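Local coordinates for 27kDa outer membrane protein (Silicibacter pomeroyi, PDB 3GYK), which probably works as a thiol-disulfide oxidoreductase, the part described being its DsbA-like thioredoxin domain, at residues Pro15-Pro20 against Gly82-Phe87; Ala42-Leu47 against Val54-Arg59; Ala74-Arg79 against Ala128-Ser133; Ser7-Pro12 against Thr25-Phe30; Glu60-Gly65 against Phe70-Ala75. One frame throughout, in Å; residues are numbered along the deposited sequence.

How the interactions relate
The five contacts share one DsbA-like thioredoxin domain and are tied together by strand 54-60. Interactions 1, 2 and 4 all reach the mixed sheet: strand 54-60 lies between the edge strand 16-18 of interaction 1 and strand 24-30 of interaction 4, and it supplies one side of interaction 2 itself. Interactions 3 and 5, with centres about 8 Å apart, share Ala74 and Ala75 of helix 66-77 at the far end of that strand, about 18 Å from the centre of interaction 2. Along the chain, interactions 2 and 5 are nested inside the loop closed by interaction 1, whereas interactions 1 and 3 cross, so the helical part is interlaced with the sheet.

Interaction 1 of 5, residues Pro15-Pro20 against Gly82-Phe87; sequences PVLGNP and GKYEAF
Pro15 lies over one face of the Tyr84 ring, and this is the tightly packed part of the contact. Its CB comes to 3.5 Å from Tyr84 CE2, while Pro15 CG sits 3.7 Å from the ring centroid and 18° off the normal, a CH-pi contact offset toward the rim. A proline suits the place because its ring is rigid and presents polarised C-H groups to the aromatic face. Tyr84 reaches across because its CG stands anti to the backbone N (chi1 -180°), which carries the ring out from the first turn of its helix. Leu17 meets the same ring at its edge, with CD1 4.3 Å from Tyr84 CE2.

The other side is looser and faces solvent. Here Leu17 CD2 rests on the aliphatic part of Glu85, 3.6 Å from Glu85 CG, and the extended glutamate carries its carboxylate onward. One water joins the two segments, accepting from Gly18 N at 3.0 Å and donating to Glu85 OE1, so a charged residue fits this solvent-facing margin; Glu85 OE2 is hydrogen-bonded to Trp89 NE1. The phi of Gly18 is positive, a conformation that glycine adopts readily.

Strand 16-18 is an edge strand of the sheet, paired with strand 54-60, and helix 84-92 packs beside it. The Tyr84 hydroxyl is hydrogen-bonded to Glu60 OE2, and its ring also touches Tyr58 and Ala75.

Interaction 2 of 5, residues Ala42-Leu47 against Val54-Arg59; sequences AEVQGL and VRLVYR
Val54 opens the strand side of this contact, its CG1 meeting Leu47 CD2 at 4.1 Å. The two side chains cross at about a right angle, and helix 161-174 packs alongside, with Leu164 against Leu47 and Val168 against Val54.

Two residues on, Leu56 also turns to the helix, in the alternation expected of a strand, and makes the closest approach. Its CD2 lies 3.6 Å from Val44 CG1, and CD1 touches the same methyl at 3.9 Å; the leucine takes up two conformations in the crystal, however, so this two-armed fit belongs to one of them. The valine branch is anti to the backbone N of Val44 (chi1 179°), which directs it from the helix toward the sheet. Tyr58 then reaches across with its far end, OH standing 4.3 Å from Val44 CG1; its ring also meets Phe30 edge-to-face.

Helix and strand run in roughly opposed directions (146°), the axes of these short segments approaching to 10.5 Å, within the beta-alpha-beta unit of strand 24-30, helix 35-50 and strand 54-60. Branched aliphatic residues suit a buried interface of this kind, since they fill it without needing polar partners. Contact made almost wholly by methyl groups implies that fit of shape and burial of apolar surface do the work, for no directional bond joins these two segments.

Interaction 3 of 5, residues Ala74-Arg79 against Ala128-Ser133; sequences AALAAR and AHIAQS
Leu76 presses both its methyl groups on His129, joining two helices of the DsbA-like thioredoxin fold, helix 66-77 and helix 124-140. CD2 of the leucine sits over the centre of the imidazole, 3.9 Å from the centroid and only 8° off the normal, a CH-pi contact. Leu76 CD1 lies nearer the rim, 3.7 Å from His129 CD2, and also touches Ile130 CG1 at 3.9 Å. A leucine suits the position because its fork can spread over a flat ring and still reach the neighbouring isoleucine.

The imidazole is fixed in its turn. With CG anti to the backbone N (chi1 175°), it stands out from the helix toward Leu76, and both ring nitrogens are engaged: ND1 with the backbone O of Asn13, NE2 with the backbone N of Glu60. A buried histidine thus links two separate backbones while offering one face to an aliphatic group. A leucine in its place would probably leave the Asn13 carbonyl and the Glu60 amide without these partners and deprive Leu76 of the flat surface it lies on.

Farther out, Arg79 folds back over Leu76, the plane of its guanidinium lying 3.8 Å from Leu76 CD2, so that it also covers this methyl. Arg79 NH1 goes on to the side chain of Asn13. The curl is helped by the bond from Arg79 NE to Leu76 O, 2.9 Å long with an N-H...O angle of 155°.

Interaction 4 of 5, residues Ser7-Pro12 against Thr25-Phe30; sequences SLFNDP and TVVEFF
Helix 3-9 ends beside strand 24-30, with Phe9 nearest Thr25 (6.8 Å between CA atoms) and Leu8 nearest Val27 (7.5 Å); Asn10 is the first residue to leave helical angles. Phe9 carries most of the contact. Its CG is anti to the carbonyl carbon (chi1 -57°), which brings the ring round to the strand although its CB does not aim there directly. Thr25 lies over one face, its CB 4.0 Å from the ring centroid and offset toward the rim in a CH-pi contact. The methyl CG2 of Thr25 comes closer still to a single ring atom, 3.4 Å from Phe9 CD1. Val27 meets the ring in its plane instead, CG2 approaching the edge at 3.6 Å from Phe9 CE1. The same valine methyl packs 3.9 Å from the backbone O of Leu8.

Beta-branched residues suit the strand: each presents a methyl to the phenylalanine from a rigid stem. Thr25 also divides its work, because CG2 faces the ring while OG1, on the other branch, bonds to Arg55 NH1. Arg55 NH2 in turn binds the backbone O of Phe9, so one guanidinium ties the helix end to the strand. Val149 of strand 147-150 also touches both Phe9 and Val27.

The contact is thus apolar at its centre, held by burial of the ring, while arginine satisfies the threonine hydroxyl and the Phe9 carbonyl at the margin.

Interaction 5 of 5, residues Glu60-Gly65 against Phe70-Ala75; sequences EWPILG and FAARAA
This is a buried contact in which Glu60 and Pro62, just where strand 54-60 gives way to a loop, pack on two alanines of the first helix that follows. Ala72 is central to it. Its CB touches Pro62 CG at 3.6 Å and Glu60 OE1 at 3.4 Å, while Glu60 OE2 lies 3.4 Å from the CB of Ala75, one turn farther on. Alanine suits both helix positions, since the backbones come close here, with only 5.9 Å between the CA atoms of Glu60 and Ala72.

Glu60 is bent at chi2 (-93°), which lays its carboxylate along the helix surface. In this thioredoxin-like fold the strand end thereby gains a buried acid whose OE2 is hydrogen-bonded to the hydroxyls of Tyr32 and Tyr84, two partners that satisfy the oxygen among apolar methyls. Were a glycine to stand at Glu60, those two hydroxyls would probably lose their shared partner and a gap would open beside Ala72 and Ala75.

Pro62 also meets Ile130 of helix 124-140, so its rigid ring touches both helices, with Ala72 CB within 3.8 Å of Pro62 CB and CD as well.

Interaction 1 of 5, residues Pro15-Pro20 against Gly82-Phe87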
# COMPACT_ATOMS: atom_id res chain seq x y z
N PRO A 15 4.28 5.37 2.21
CA PRO A 15 5.30 4.40 2.63
C PRO A 15 6.13 3.82 1.48
O PRO A 15 5.61 3.57 0.40
CB PRO A 15 4.49 3.29 3.30
CG PRO A 15 3.23 3.98 3.77
CD PRO A 15 2.93 5.03 2.71
N VAL A 16 7.40 3.59 1.77
CA VAL A 16 8.30 2.96 0.82
C VAL A 16 8.78 1.63 1.41
O VAL A 16 9.32 1.59 2.52
CB VAL A 16 9.52 3.87 0.54
CG1 VAL A 16 10.58 3.13 -0.30
CG2 VAL A 16 9.07 5.17 -0.16
N LEU A 17 8.59 0.55 0.65
CA LEU A 17 9.10 -0.77 0.99
C LEU A 17 10.06 -1.24 -0.08
O LEU A 17 10.29 -0.52 -1.05
CB LEU A 17 7.94 -1.77 1.14
CG LEU A 17 7.08 -1.61 2.40
CD1 LEU A 17 6.18 -0.39 2.30
CD2 LEU A 17 6.22 -2.87 2.54
N GLY A 18 10.65 -2.42 0.09
CA GLY A 18 11.59 -2.94 -0.92
C GLY A 18 12.86 -2.13 -0.83
O GLY A 18 13.26 -1.69 0.27
N ASN A 19 13.51 -1.89 -1.96
CA ASN A 19 14.80 -1.20 -1.94
C ASN A 19 14.52 0.29 -2.15
O ASN A 19 14.02 0.67 -3.21
CB ASN A 19 15.69 -1.75 -3.08
CG ASN A 19 17.10 -1.22 -3.03
OD1 ASN A 19 17.36 -0.11 -2.57
ND2 ASN A 19 18.05 -2.04 -3.48
N PRO A 20 14.85 1.15 -1.18
CA PRO A 20 14.47 2.57 -1.35
C PRO A 20 15.17 3.24 -2.53
O PRO A 20 14.72 4.27 -2.99
CB PRO A 20 14.96 3.23 -0.06
CG PRO A 20 15.22 2.10 0.89
CD PRO A 20 15.58 0.92 0.08
N GLY A 82 6.90 2.93 14.10
CA GLY A 82 7.91 2.25 13.33
C GLY A 82 7.50 0.86 12.92
O GLY A 82 8.36 -0.01 12.70
N LYS A 83 6.19 0.64 12.78
CA LYS A 83 5.68 -0.70 12.59
C LYS A 83 4.73 -0.80 11.39
O LYS A 83 3.94 -1.73 11.31
CB LYS A 83 4.97 -1.18 13.87
CG LYS A 83 5.92 -1.57 15.00
CD LYS A 83 5.14 -2.00 16.25
CE LYS A 83 6.03 -2.75 17.22
NZ LYS A 83 6.89 -1.79 17.98
N TYR A 84 4.83 0.15 10.45
CA TYR A 84 3.96 0.15 9.26
C TYR A 84 4.01 -1.18 8.50
O TYR A 84 2.98 -1.81 8.25
CB TYR A 84 4.25 1.34 8.31
CG TYR A 84 3.32 1.29 7.12
CD1 TYR A 84 2.02 1.80 7.21
CD2 TYR A 84 3.71 0.65 5.93
CE1 TYR A 84 1.14 1.73 6.11
CE2 TYR A 84 2.85 0.55 4.85
CZ TYR A 84 1.56 1.08 4.97
OH TYR A 84 0.69 0.98 3.91
N GLU A 85 5.21 -1.60 8.11
CA GLU A 85 5.32 -2.79 7.26
C GLU A 85 4.75 -4.05 7.95
O GLU A 85 3.97 -4.78 7.33
CB GLU A 85 6.78 -3.03 6.80
CG GLU A 85 6.88 -4.21 5.84
CD GLU A 85 8.26 -4.43 5.23
OE1 GLU A 85 9.12 -3.51 5.32
OE2 GLU A 85 8.47 -5.54 4.68
N ALA A 86 5.14 -4.29 9.20
CA ALA A 86 4.69 -5.49 9.90
C ALA A 86 3.16 -5.45 10.04
O ALA A 86 2.48 -6.48 9.86
CB ALA A 86 5.33 -5.57 11.27
N PHE A 87 2.63 -4.27 10.32
CA PHE A 87 1.18 -4.11 10.50
C PHE A 87 0.43 -4.32 9.17
O PHE A 87 -0.60 -5.03 9.13
CB PHE A 87 0.89 -2.73 11.11
CG PHE A 87 -0.52 -2.55 11.65
CD1 PHE A 87 -1.29 -3.63 12.12
CD2 PHE A 87 -1.06 -1.25 11.73
CE1 PHE A 87 -2.57 -3.41 12.64
CE2 PHE A 87 -2.34 -1.03 12.25
CZ PHE A 87 -3.10 -2.11 12.72
O HOH W 1 10.88 -3.69 2.82

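Interaction 2 of 5, residues Ala42-Leu47 against Val54-Arg59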
# COMPACT_ATOMS: atom_id res chain seq x y z
N ALA A 42 0.76 -11.92 -1.41
CA ALA A 42 1.82 -12.90 -1.64
C ALA A 42 2.60 -12.69 -2.95
O ALA A 42 3.79 -13.03 -3.01
CB ALA A 42 1.28 -14.34 -1.55
N GLU A 43 1.92 -12.14 -3.97
CA GLU A 43 2.53 -11.84 -5.27
C GLU A 43 3.53 -10.69 -5.15
O GLU A 43 4.66 -10.79 -5.65
CB GLU A 43 1.46 -11.47 -6.31
CG GLU A 43 0.35 -12.53 -6.40
CD GLU A 43 0.88 -13.95 -6.62
OE1 GLU A 43 1.80 -14.15 -7.45
OE2 GLU A 43 0.37 -14.88 -5.97
N VAL A 44 3.12 -9.65 -4.44
CA VAL A 44 3.98 -8.47 -4.20
C VAL A 44 5.15 -8.86 -3.28
O VAL A 44 6.32 -8.54 -3.58
CB VAL A 44 3.20 -7.28 -3.64
CG1 VAL A 44 4.12 -6.07 -3.36
CG2 VAL A 44 2.09 -6.84 -4.61
N GLN A 45 4.87 -9.59 -2.18
CA GLN A 45 5.98 -10.09 -1.34
C GLN A 45 6.95 -10.94 -2.14
O GLN A 45 8.18 -10.85 -1.96
CB GLN A 45 5.46 -10.93 -0.16
CG GLN A 45 4.74 -10.15 0.93
CD GLN A 45 4.28 -11.06 2.09
OE1 GLN A 45 4.01 -12.23 1.89
NE2 GLN A 45 4.17 -10.50 3.29
N GLY A 46 6.41 -11.79 -3.01
CA GLY A 46 7.23 -12.63 -3.87
C GLY A 46 8.13 -11.81 -4.78
O GLY A 46 9.32 -12.09 -4.90
N LEU A 47 7.55 -10.81 -5.43
CA LEU A 47 8.31 -9.91 -6.29
C LEU A 47 9.50 -9.29 -5.53
O LEU A 47 10.62 -9.37 -6.01
CB LEU A 47 7.42 -8.80 -6.84
CG LEU A 47 8.15 -7.72 -7.64
CD1 LEU A 47 8.58 -8.28 -8.99
CD2 LEU A 47 7.21 -6.53 -7.82
N VAL A 54 13.76 -3.51 -6.68
CA VAL A 54 12.39 -2.97 -6.84
C VAL A 54 12.07 -2.15 -5.59
O VAL A 54 12.27 -2.60 -4.45
CB VAL A 54 11.35 -4.10 -7.01
CG1 VAL A 54 9.91 -3.57 -6.85
CG2 VAL A 54 11.49 -4.77 -8.41
N ARG A 55 11.64 -0.93 -5.82
CA ARG A 55 11.15 -0.03 -4.81
C ARG A 55 9.62 -0.11 -4.83
O ARG A 55 9.02 -0.03 -5.91
CB ARG A 55 11.52 1.36 -5.26
CG ARG A 55 11.23 2.44 -4.32
CD ARG A 55 12.13 3.57 -4.86
NE ARG A 55 11.92 4.75 -4.06
CZ ARG A 55 10.96 5.63 -4.29
NH1 ARG A 55 10.15 5.48 -5.33
NH2 ARG A 55 10.84 6.67 -3.47
N LEU A 56 9.00 -0.23 -3.67
CA LEU A 56 7.54 -0.43 -3.60
C LEU A 56 6.87 0.69 -2.81
O LEU A 56 7.15 0.85 -1.62
CB LEU A 56 7.25 -1.77 -2.95
CG LEU A 56 5.79 -2.10 -2.66
CD1 LEU A 56 5.10 -2.37 -3.97
CD2 LEU A 56 5.77 -3.34 -1.80
N VAL A 57 5.99 1.45 -3.47
CA VAL A 57 5.35 2.64 -2.87
C VAL A 57 3.89 2.28 -2.61
O VAL A 57 3.19 1.75 -3.49
CB VAL A 57 5.48 3.90 -3.78
CG1 VAL A 57 4.52 5.03 -3.31
CG2 VAL A 57 6.93 4.41 -3.80
N TYR A 58 3.40 2.59 -1.41
CA TYR A 58 2.02 2.25 -1.06
C TYR A 58 1.08 3.44 -1.03
O TYR A 58 1.40 4.47 -0.40
CB TYR A 58 2.01 1.55 0.30
CG TYR A 58 2.31 0.07 0.26
CD1 TYR A 58 2.51 -0.61 -0.94
CD2 TYR A 58 2.34 -0.65 1.43
CE1 TYR A 58 2.72 -2.00 -0.95
CE2 TYR A 58 2.57 -2.02 1.43
CZ TYR A 58 2.75 -2.69 0.24
OH TYR A 58 2.98 -4.05 0.25
N ARG A 59 -0.08 3.29 -1.68
CA ARG A 59 -1.16 4.24 -1.56
C ARG A 59 -2.33 3.52 -0.85
O ARG A 59 -2.98 2.61 -1.43
CB ARG A 59 -1.66 4.72 -2.94
CG ARG A 59 -0.64 5.52 -3.80
CD ARG A 59 0.07 6.68 -3.07
NE ARG A 59 -0.80 7.53 -2.25
CZ ARG A 59 -0.42 8.70 -1.77
NH1 ARG A 59 0.81 9.18 -2.09
NH2 ARG A 59 -1.22 9.38 -0.93

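Interaction 3 of 5, residues Ala74-Arg79 against Ala128-Ser133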
# COMPACT_ATOMS: atom_id res chain seq x y z
N ALA A 74 -5.38 3.34 10.68
CA ALA A 74 -4.59 2.62 11.70
C ALA A 74 -3.21 2.29 11.13
O ALA A 74 -2.19 2.48 11.80
CB ALA A 74 -5.29 1.36 12.09
N ALA A 75 -3.19 1.78 9.90
CA ALA A 75 -1.93 1.43 9.27
C ALA A 75 -1.03 2.66 9.14
O ALA A 75 0.14 2.61 9.54
CB ALA A 75 -2.18 0.76 7.88
N LEU A 76 -1.57 3.76 8.62
CA LEU A 76 -0.77 4.97 8.47
C LEU A 76 -0.29 5.47 9.84
O LEU A 76 0.86 5.90 9.96
CB LEU A 76 -1.54 6.08 7.74
CG LEU A 76 -1.80 5.76 6.26
CD1 LEU A 76 -2.91 6.66 5.67
CD2 LEU A 76 -0.48 5.84 5.44
N ALA A 77 -1.16 5.40 10.86
CA ALA A 77 -0.75 5.77 12.22
C ALA A 77 0.41 4.91 12.75
O ALA A 77 1.22 5.39 13.56
CB ALA A 77 -1.96 5.73 13.22
N ALA A 78 0.48 3.65 12.33
CA ALA A 78 1.53 2.75 12.80
C ALA A 78 2.94 3.21 12.39
O ALA A 78 3.94 2.77 12.98
CB ALA A 78 1.29 1.31 12.33
N ARG A 79 3.02 4.10 11.40
CA ARG A 79 4.33 4.68 11.05
C ARG A 79 4.97 5.37 12.25
O ARG A 79 6.20 5.36 12.40
CB ARG A 79 4.19 5.66 9.89
CG ARG A 79 3.79 4.99 8.57
CD ARG A 79 3.51 6.01 7.47
NE ARG A 79 2.47 6.99 7.81
CZ ARG A 79 2.16 8.02 7.03
NH1 ARG A 79 2.81 8.18 5.88
NH2 ARG A 79 1.24 8.91 7.42
N ALA A 128 -4.48 13.55 4.93
CA ALA A 128 -3.80 14.04 3.73
C ALA A 128 -3.38 12.88 2.82
O ALA A 128 -3.56 12.97 1.58
CB ALA A 128 -2.59 14.97 4.06
N HIS A 129 -2.85 11.80 3.39
CA HIS A 129 -2.46 10.65 2.55
C HIS A 129 -3.68 10.06 1.83
O HIS A 129 -3.67 9.86 0.61
CB HIS A 129 -1.79 9.55 3.37
CG HIS A 129 -1.48 8.32 2.57
ND1 HIS A 129 -0.21 8.03 2.12
CD2 HIS A 129 -2.28 7.32 2.10
CE1 HIS A 129 -0.23 6.90 1.43
NE2 HIS A 129 -1.48 6.46 1.39
N ILE A 130 -4.73 9.78 2.58
CA ILE A 130 -5.89 9.12 1.97
C ILE A 130 -6.53 10.00 0.90
O ILE A 130 -6.92 9.50 -0.16
CB ILE A 130 -6.90 8.69 3.07
CG1 ILE A 130 -6.28 7.60 3.96
CG2 ILE A 130 -8.20 8.17 2.42
CD1 ILE A 130 -7.03 7.37 5.32
N ALA A 131 -6.63 11.30 1.16
CA ALA A 131 -7.18 12.22 0.17
C ALA A 131 -6.35 12.23 -1.11
O ALA A 131 -6.90 12.30 -2.22
CB ALA A 131 -7.28 13.64 0.73
N GLN A 132 -5.02 12.19 -0.94
CA GLN A 132 -4.14 12.16 -2.13
C GLN A 132 -4.25 10.83 -2.86
O GLN A 132 -4.15 10.80 -4.09
CB GLN A 132 -2.68 12.48 -1.72
CG GLN A 132 -1.64 12.40 -2.85
CD GLN A 132 -1.83 13.40 -3.97
OE1 GLN A 132 -2.83 14.13 -4.03
NE2 GLN A 132 -0.82 13.48 -4.86
N SER A 133 -4.43 9.72 -2.14
CA SER A 133 -4.65 8.44 -2.83
C SER A 133 -5.89 8.52 -3.71
O SER A 133 -5.86 8.07 -4.87
CB SER A 133 -4.78 7.28 -1.86
OG SER A 133 -3.58 7.06 -1.13

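Interaction 4 of 5, residues Ser7-Pro12 against Thr25-Phe30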
# COMPACT_ATOMS: atom_id res chain seq x y z
N SER A 7 4.85 13.12 -7.84
CA SER A 7 3.68 12.78 -7.00
C SER A 7 3.56 11.29 -6.76
O SER A 7 3.12 10.87 -5.69
CB SER A 7 2.38 13.28 -7.64
OG SER A 7 2.50 14.63 -7.99
N LEU A 8 3.93 10.49 -7.76
CA LEU A 8 3.75 9.04 -7.64
C LEU A 8 4.89 8.39 -6.87
O LEU A 8 4.67 7.49 -6.05
CB LEU A 8 3.62 8.37 -9.00
CG LEU A 8 2.23 8.55 -9.63
CD1 LEU A 8 2.28 8.09 -11.07
CD2 LEU A 8 1.19 7.76 -8.83
N PHE A 9 6.11 8.82 -7.16
CA PHE A 9 7.25 8.06 -6.69
C PHE A 9 8.01 8.74 -5.57
O PHE A 9 8.78 8.06 -4.87
CB PHE A 9 8.21 7.76 -7.84
CG PHE A 9 7.58 7.01 -9.02
CD1 PHE A 9 6.58 6.07 -8.84
CD2 PHE A 9 8.06 7.22 -10.31
CE1 PHE A 9 6.02 5.38 -9.93
CE2 PHE A 9 7.52 6.53 -11.42
CZ PHE A 9 6.50 5.62 -11.21
N ASN A 10 7.83 10.06 -5.40
CA ASN A 10 8.63 10.79 -4.40
C ASN A 10 7.84 11.52 -3.31
O ASN A 10 8.28 12.55 -2.79
CB ASN A 10 9.57 11.73 -5.11
CG ASN A 10 10.56 11.00 -6.00
OD1 ASN A 10 10.75 11.36 -7.15
ND2 ASN A 10 11.22 9.97 -5.46
N ASP A 11 6.68 10.99 -2.97
CA ASP A 11 5.85 11.59 -1.92
C ASP A 11 6.33 11.10 -0.54
O ASP A 11 6.25 9.89 -0.24
CB ASP A 11 4.39 11.14 -2.19
CG ASP A 11 3.41 11.72 -1.19
OD1 ASP A 11 3.86 12.25 -0.16
OD2 ASP A 11 2.18 11.59 -1.44
N PRO A 12 6.80 12.01 0.32
CA PRO A 12 7.31 11.55 1.64
C PRO A 12 6.24 10.96 2.55
O PRO A 12 6.58 10.24 3.51
CB PRO A 12 7.89 12.82 2.26
CG PRO A 12 7.35 13.93 1.48
CD PRO A 12 7.00 13.45 0.12
N THR A 25 10.18 1.60 -9.65
CA THR A 25 9.16 1.77 -8.60
C THR A 25 7.83 1.14 -8.99
O THR A 25 7.31 1.40 -10.09
CB THR A 25 8.92 3.26 -8.28
OG1 THR A 25 10.13 3.82 -7.77
CG2 THR A 25 7.84 3.43 -7.19
N VAL A 26 7.31 0.31 -8.09
CA VAL A 26 5.96 -0.25 -8.23
C VAL A 26 5.08 0.43 -7.21
O VAL A 26 5.43 0.43 -6.02
CB VAL A 26 5.95 -1.79 -7.99
CG1 VAL A 26 4.49 -2.31 -7.92
CG2 VAL A 26 6.75 -2.50 -9.07
N VAL A 27 3.98 1.03 -7.64
CA VAL A 27 3.05 1.62 -6.68
C VAL A 27 1.82 0.72 -6.59
O VAL A 27 1.31 0.30 -7.63
CB VAL A 27 2.59 3.02 -7.16
CG1 VAL A 27 1.66 3.64 -6.13
CG2 VAL A 27 3.83 3.94 -7.40
N GLU A 28 1.34 0.42 -5.38
CA GLU A 28 0.10 -0.35 -5.26
C GLU A 28 -0.93 0.50 -4.52
O GLU A 28 -0.61 1.12 -3.50
CB GLU A 28 0.33 -1.64 -4.45
CG GLU A 28 -0.96 -2.50 -4.40
CD GLU A 28 -0.86 -3.77 -3.55
OE1 GLU A 28 0.24 -4.09 -3.05
OE2 GLU A 28 -1.93 -4.43 -3.36
N PHE A 29 -2.15 0.52 -5.06
CA PHE A 29 -3.31 1.15 -4.40
C PHE A 29 -4.14 -0.01 -3.86
O PHE A 29 -4.51 -0.93 -4.61
CB PHE A 29 -4.15 1.89 -5.44
CG PHE A 29 -3.55 3.21 -5.94
CD1 PHE A 29 -4.18 4.43 -5.65
CD2 PHE A 29 -2.40 3.22 -6.76
CE1 PHE A 29 -3.67 5.64 -6.13
CE2 PHE A 29 -1.88 4.43 -7.25
CZ PHE A 29 -2.49 5.64 -6.93
N PHE A 30 -4.48 0.03 -2.57
CA PHE A 30 -5.14 -1.14 -1.98
C PHE A 30 -6.08 -0.77 -0.82
O PHE A 30 -6.02 0.36 -0.30
CB PHE A 30 -4.08 -2.14 -1.45
CG PHE A 30 -3.13 -1.51 -0.45
CD1 PHE A 30 -3.50 -1.38 0.87
CD2 PHE A 30 -1.89 -1.01 -0.87
CE1 PHE A 30 -2.65 -0.77 1.80
CE2 PHE A 30 -1.04 -0.38 0.05
CZ PHE A 30 -1.41 -0.28 1.38

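Interaction 5 of 5, residues Glu60-Gly65 against Phe70-Ala75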
# COMPACT_ATOMS: atom_id res chain seq x y z
N GLU A 60 -2.58 3.93 0.38
CA GLU A 60 -3.75 3.44 1.10
C GLU A 60 -4.94 4.11 0.48
O GLU A 60 -5.05 5.35 0.50
CB GLU A 60 -3.62 3.82 2.58
CG GLU A 60 -2.43 3.19 3.27
CD GLU A 60 -2.80 1.86 3.96
OE1 GLU A 60 -4.00 1.50 3.96
OE2 GLU A 60 -1.90 1.20 4.52
N TRP A 61 -5.84 3.31 -0.10
CA TRP A 61 -7.02 3.83 -0.79
C TRP A 61 -8.26 3.10 -0.28
O TRP A 61 -8.78 2.18 -0.94
CB TRP A 61 -6.85 3.67 -2.31
CG TRP A 61 -7.91 4.37 -3.11
CD1 TRP A 61 -8.64 5.48 -2.73
CD2 TRP A 61 -8.39 4.00 -4.41
NE1 TRP A 61 -9.54 5.81 -3.71
CE2 TRP A 61 -9.40 4.93 -4.75
CE3 TRP A 61 -8.05 2.99 -5.32
CZ2 TRP A 61 -10.11 4.86 -5.96
CZ3 TRP A 61 -8.77 2.92 -6.54
CH2 TRP A 61 -9.76 3.85 -6.84
N PRO A 62 -8.68 3.45 0.95
CA PRO A 62 -9.84 2.78 1.54
C PRO A 62 -11.15 3.19 0.83
O PRO A 62 -11.52 4.37 0.83
CB PRO A 62 -9.81 3.26 3.00
CG PRO A 62 -9.13 4.65 2.92
CD PRO A 62 -8.02 4.37 1.90
N ILE A 63 -11.79 2.22 0.19
CA ILE A 63 -12.99 2.47 -0.63
C ILE A 63 -14.13 1.52 -0.34
O ILE A 63 -15.21 1.68 -0.88
CB ILE A 63 -12.64 2.48 -2.17
CG1 ILE A 63 -12.00 1.15 -2.59
CG2 ILE A 63 -11.71 3.69 -2.51
CD1 ILE A 63 -11.76 0.99 -4.13
N LEU A 64 -13.91 0.54 0.54
CA LEU A 64 -14.91 -0.50 0.79
C LEU A 64 -15.59 -0.31 2.14
O LEU A 64 -16.19 -1.25 2.68
CB LEU A 64 -14.28 -1.90 0.67
CG LEU A 64 -13.69 -2.24 -0.70
CD1 LEU A 64 -13.14 -3.64 -0.70
CD2 LEU A 64 -14.77 -2.10 -1.80
N GLY A 65 -15.51 0.89 2.69
CA GLY A 65 -16.40 1.27 3.78
C GLY A 65 -15.69 1.71 5.05
O GLY A 65 -14.48 1.99 5.04
N PHE A 70 -11.01 2.61 8.75
CA PHE A 70 -10.36 2.42 10.04
C PHE A 70 -8.99 1.78 9.85
O PHE A 70 -7.99 2.26 10.38
CB PHE A 70 -11.25 1.59 10.98
CG PHE A 70 -10.77 1.57 12.41
CD1 PHE A 70 -11.39 2.37 13.36
CD2 PHE A 70 -9.69 0.77 12.80
CE1 PHE A 70 -10.95 2.38 14.72
CE2 PHE A 70 -9.25 0.77 14.15
CZ PHE A 70 -9.88 1.58 15.10
N ALA A 71 -8.96 0.69 9.09
CA ALA A 71 -7.74 -0.04 8.80
C ALA A 71 -6.66 0.83 8.13
O ALA A 71 -5.49 0.80 8.54
CB ALA A 71 -8.07 -1.26 7.92
N ALA A 72 -7.05 1.59 7.10
CA ALA A 72 -6.11 2.50 6.43
C ALA A 72 -5.55 3.55 7.41
O ALA A 72 -4.33 3.79 7.43
CB ALA A 72 -6.75 3.15 5.22
N ARG A 73 -6.43 4.16 8.21
CA ARG A 73 -5.97 5.16 9.19
C ARG A 73 -5.01 4.52 10.20
O ARG A 73 -3.94 5.08 10.50
CB ARG A 73 -7.15 5.82 9.92
CG ARG A 73 -8.00 6.65 8.96
CD ARG A 73 -9.00 7.51 9.70
NE ARG A 73 -9.45 8.55 8.79
CZ ARG A 73 -8.89 9.76 8.71
NH1 ARG A 73 -7.89 10.09 9.51
NH2 ARG A 73 -9.36 10.64 7.84
N ALA A 74 -5.38 3.34 10.68
CA ALA A 74 -4.59 2.62 11.70
C ALA A 74 -3.21 2.29 11.13
O ALA A 74 -2.19 2.48 11.80
CB ALA A 74 -5.29 1.36 12.09
N ALA A 75 -3.19 1.78 9.90
CA ALA A 75 -1.93 1.43 9.27
C ALA A 75 -1.03 2.66 9.14
O ALA A 75 0.14 2.61 9.54
CB ALA A 75 -2.18 0.76 7.88